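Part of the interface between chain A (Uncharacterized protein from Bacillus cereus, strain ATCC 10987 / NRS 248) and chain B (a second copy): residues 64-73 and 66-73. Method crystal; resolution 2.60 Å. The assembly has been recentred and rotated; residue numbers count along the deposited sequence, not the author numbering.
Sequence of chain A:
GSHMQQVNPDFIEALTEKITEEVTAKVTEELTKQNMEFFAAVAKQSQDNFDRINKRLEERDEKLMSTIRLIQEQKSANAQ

Chain A, residues 64-73: LMSTIRLIQE
Chain B 66-73: STIRLIQE

How are the two backbones set against each other? Both stretches are helical, begun earlier in each chain, and they run in the same direction, 14° apart, with axes no nearer than 11.1 Å. The register is unshifted: the CA atoms of Ile A68 and Ile B68 are 7.6 Å apart, those of Gln A72 and Gln B72 8.0 Å. Together the stretches bury 328 Å², and no hydrogen bond crosses between them.

What opens the contact on chain A? Leu A64 (chi1 t, chi2 p) points its CA-to-CB bond toward chain B but stays short of contact. Met A65, a selenomethionine, starts sideways; with chi1 at -102° and chi2 m its end comes nearer, bringing SE of Met A65 3.8 Å from CG2 of Thr B67 (chi1 m). That methyl supplies the apolar surface.

What anchors the centre? The CA-to-CB bond of Ile A68 (chi1 m, chi2 t) points toward chain B, and its side chain packs as a knob among Thr B67, Ile B68, Ile B71 and Gln B72. Its CD1 lies 3.8 Å from CG1 of Ile B68 (m, t), and its CG2 lies 3.8 Å from CG2 of Ile B71 (m, m). A branched, wholly apolar side chain suits this buried site. The CA-to-CB bond of Arg A69 (chi1 t) points away; its NH2 pairs by charge alone with OE2 of Glu A73, at 3.3 Å.

How does the contact finish? Ile A71 (m, m) starts toward chain B but its end leads away; CG2 of Ile A71 still lies 3.9 Å from NE2 of Gln B72 (chi1 m, chi2 t). Gln A72, with chi1 at -126° and chi2 t, begins sideways and its end comes nearer, its CG 4.0 Å from CG2 of Ile B71. Glu A73 (m, t) is out of reach.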

# COMPACT_ATOMS: atom_id res chain seq x y z
N LEU A 64 -21.47 26.85 -7.08
CA LEU A 64 -22.68 26.75 -6.22
C LEU A 64 -23.10 28.14 -5.72
O LEU A 64 -24.25 28.50 -5.95
CB LEU A 64 -22.37 25.83 -5.05
CG LEU A 64 -23.51 25.73 -4.04
CD1 LEU A 64 -24.82 25.45 -4.76
CD2 LEU A 64 -23.19 24.64 -3.01
N MSE A 65 -22.20 28.88 -5.07
CA MSE A 65 -22.54 30.21 -4.51
C MSE A 65 -22.95 31.12 -5.66
O MSE A 65 -23.93 31.80 -5.49
CB MSE A 65 -21.38 30.86 -3.74
CG MSE A 65 -21.46 30.78 -2.23
SE MSE A 65 -23.20 31.24 -1.42
CE MSE A 65 -23.95 32.65 -2.55
N SER A 66 -22.21 31.17 -6.76
CA SER A 66 -22.61 31.94 -7.96
C SER A 66 -24.08 31.63 -8.26
O SER A 66 -24.85 32.58 -8.48
CB SER A 66 -21.78 31.59 -9.18
OG SER A 66 -20.61 32.36 -9.25
N THR A 67 -24.44 30.35 -8.28
CA THR A 67 -25.82 29.92 -8.64
C THR A 67 -26.82 30.42 -7.60
O THR A 67 -27.81 31.06 -7.99
CB THR A 67 -25.91 28.40 -8.83
OG1 THR A 67 -25.11 28.09 -9.96
CG2 THR A 67 -27.33 27.94 -9.03
N ILE A 68 -26.58 30.13 -6.32
CA ILE A 68 -27.52 30.49 -5.22
C ILE A 68 -27.58 32.01 -5.12
O ILE A 68 -28.53 32.51 -4.53
CB ILE A 68 -27.11 29.79 -3.91
CG1 ILE A 68 -27.37 28.29 -3.99
CG2 ILE A 68 -27.80 30.40 -2.70
CD1 ILE A 68 -26.61 27.47 -2.96
N ARG A 69 -26.62 32.72 -5.72
CA ARG A 69 -26.57 34.21 -5.75
C ARG A 69 -27.47 34.73 -6.88
O ARG A 69 -28.15 35.73 -6.66
CB ARG A 69 -25.12 34.68 -5.90
CG ARG A 69 -24.94 36.19 -5.96
CD ARG A 69 -25.22 36.86 -4.63
NE ARG A 69 -25.25 38.32 -4.76
CZ ARG A 69 -26.32 39.09 -4.63
NH1 ARG A 69 -27.51 38.58 -4.34
NH2 ARG A 69 -26.21 40.40 -4.77
N LEU A 70 -27.46 34.08 -8.04
CA LEU A 70 -28.35 34.39 -9.19
C LEU A 70 -29.81 34.05 -8.87
O LEU A 70 -30.69 34.94 -9.08
CB LEU A 70 -27.88 33.63 -10.44
CG LEU A 70 -27.21 34.47 -11.53
CD1 LEU A 70 -26.14 35.39 -10.94
CD2 LEU A 70 -26.61 33.57 -12.59
N ILE A 71 -30.09 32.82 -8.40
CA ILE A 71 -31.48 32.40 -8.01
C ILE A 71 -32.08 33.51 -7.15
O ILE A 71 -33.27 33.83 -7.33
CB ILE A 71 -31.51 31.06 -7.25
CG1 ILE A 71 -30.78 29.93 -7.97
CG2 ILE A 71 -32.94 30.68 -6.91
CD1 ILE A 71 -31.13 29.77 -9.43
N GLN A 72 -31.27 34.07 -6.27
CA GLN A 72 -31.65 35.18 -5.37
C GLN A 72 -31.95 36.45 -6.17
O GLN A 72 -32.96 37.10 -5.86
CB GLN A 72 -30.50 35.48 -4.40
CG GLN A 72 -30.93 35.44 -2.95
CD GLN A 72 -29.90 36.05 -2.05
OE1 GLN A 72 -30.13 36.24 -0.86
NE2 GLN A 72 -28.74 36.36 -2.62
N GLU A 73 -31.10 36.81 -7.13
CA GLU A 73 -31.33 37.96 -8.03
C GLU A 73 -32.31 37.53 -9.14
O GLU A 73 -33.31 38.20 -9.32
CB GLU A 73 -30.01 38.46 -8.61
CG GLU A 73 -29.04 38.91 -7.54
CD GLU A 73 -27.89 39.76 -8.04
OE1 GLU A 73 -27.12 39.26 -8.89
OE2 GLU A 73 -27.78 40.93 -7.59
N SER B 66 -26.48 24.53 5.09
CA SER B 66 -26.71 25.74 5.93
C SER B 66 -26.99 26.91 5.00
O SER B 66 -27.96 27.63 5.25
CB SER B 66 -25.55 26.03 6.85
OG SER B 66 -25.68 27.30 7.49
N THR B 67 -26.19 27.07 3.95
CA THR B 67 -26.40 28.15 2.96
C THR B 67 -27.84 28.09 2.45
O THR B 67 -28.58 29.02 2.73
CB THR B 67 -25.43 28.07 1.78
OG1 THR B 67 -24.12 28.08 2.33
CG2 THR B 67 -25.58 29.24 0.84
N ILE B 68 -28.21 27.01 1.76
CA ILE B 68 -29.55 26.87 1.10
C ILE B 68 -30.63 27.24 2.11
O ILE B 68 -31.40 28.12 1.80
CB ILE B 68 -29.73 25.47 0.47
CG1 ILE B 68 -28.84 25.31 -0.77
CG2 ILE B 68 -31.20 25.18 0.15
CD1 ILE B 68 -29.36 24.32 -1.76
N ARG B 69 -30.65 26.63 3.29
CA ARG B 69 -31.66 26.92 4.35
C ARG B 69 -31.63 28.41 4.75
O ARG B 69 -32.71 29.01 4.78
CB ARG B 69 -31.47 26.00 5.55
CG ARG B 69 -31.76 24.53 5.26
CD ARG B 69 -31.94 23.73 6.54
NE ARG B 69 -33.09 24.22 7.30
CZ ARG B 69 -33.27 24.08 8.62
NH1 ARG B 69 -32.37 23.45 9.37
NH2 ARG B 69 -34.36 24.57 9.19
N LEU B 70 -30.45 28.99 5.05
CA LEU B 70 -30.30 30.43 5.44
C LEU B 70 -30.77 31.35 4.32
O LEU B 70 -31.45 32.37 4.62
CB LEU B 70 -28.83 30.74 5.73
CG LEU B 70 -28.41 30.74 7.20
CD1 LEU B 70 -26.94 31.14 7.32
CD2 LEU B 70 -29.29 31.65 8.05
N ILE B 71 -30.37 31.06 3.08
CA ILE B 71 -30.58 31.97 1.92
C ILE B 71 -32.04 31.87 1.46
O ILE B 71 -32.58 32.92 1.17
CB ILE B 71 -29.60 31.66 0.78
CG1 ILE B 71 -28.14 31.77 1.22
CG2 ILE B 71 -29.88 32.56 -0.41
CD1 ILE B 71 -27.79 33.07 1.94
N GLN B 72 -32.62 30.66 1.38
CA GLN B 72 -33.88 30.38 0.62
C GLN B 72 -35.04 29.94 1.52
O GLN B 72 -36.18 30.01 1.05
CB GLN B 72 -33.64 29.31 -0.44
CG GLN B 72 -32.51 29.65 -1.41
CD GLN B 72 -32.33 28.57 -2.46
OE1 GLN B 72 -32.67 27.41 -2.24
NE2 GLN B 72 -31.77 28.95 -3.60
N GLU B 73 -34.79 29.49 2.75
CA GLU B 73 -35.85 29.01 3.67
C GLU B 73 -36.23 30.12 4.65
O GLU B 73 -37.32 30.09 5.23
CB GLU B 73 -35.37 27.76 4.41
CG GLU B 73 -36.46 26.98 5.09
CD GLU B 73 -35.92 25.86 5.96
OE1 GLU B 73 -34.91 25.26 5.56
OE2 GLU B 73 -36.49 25.59 7.04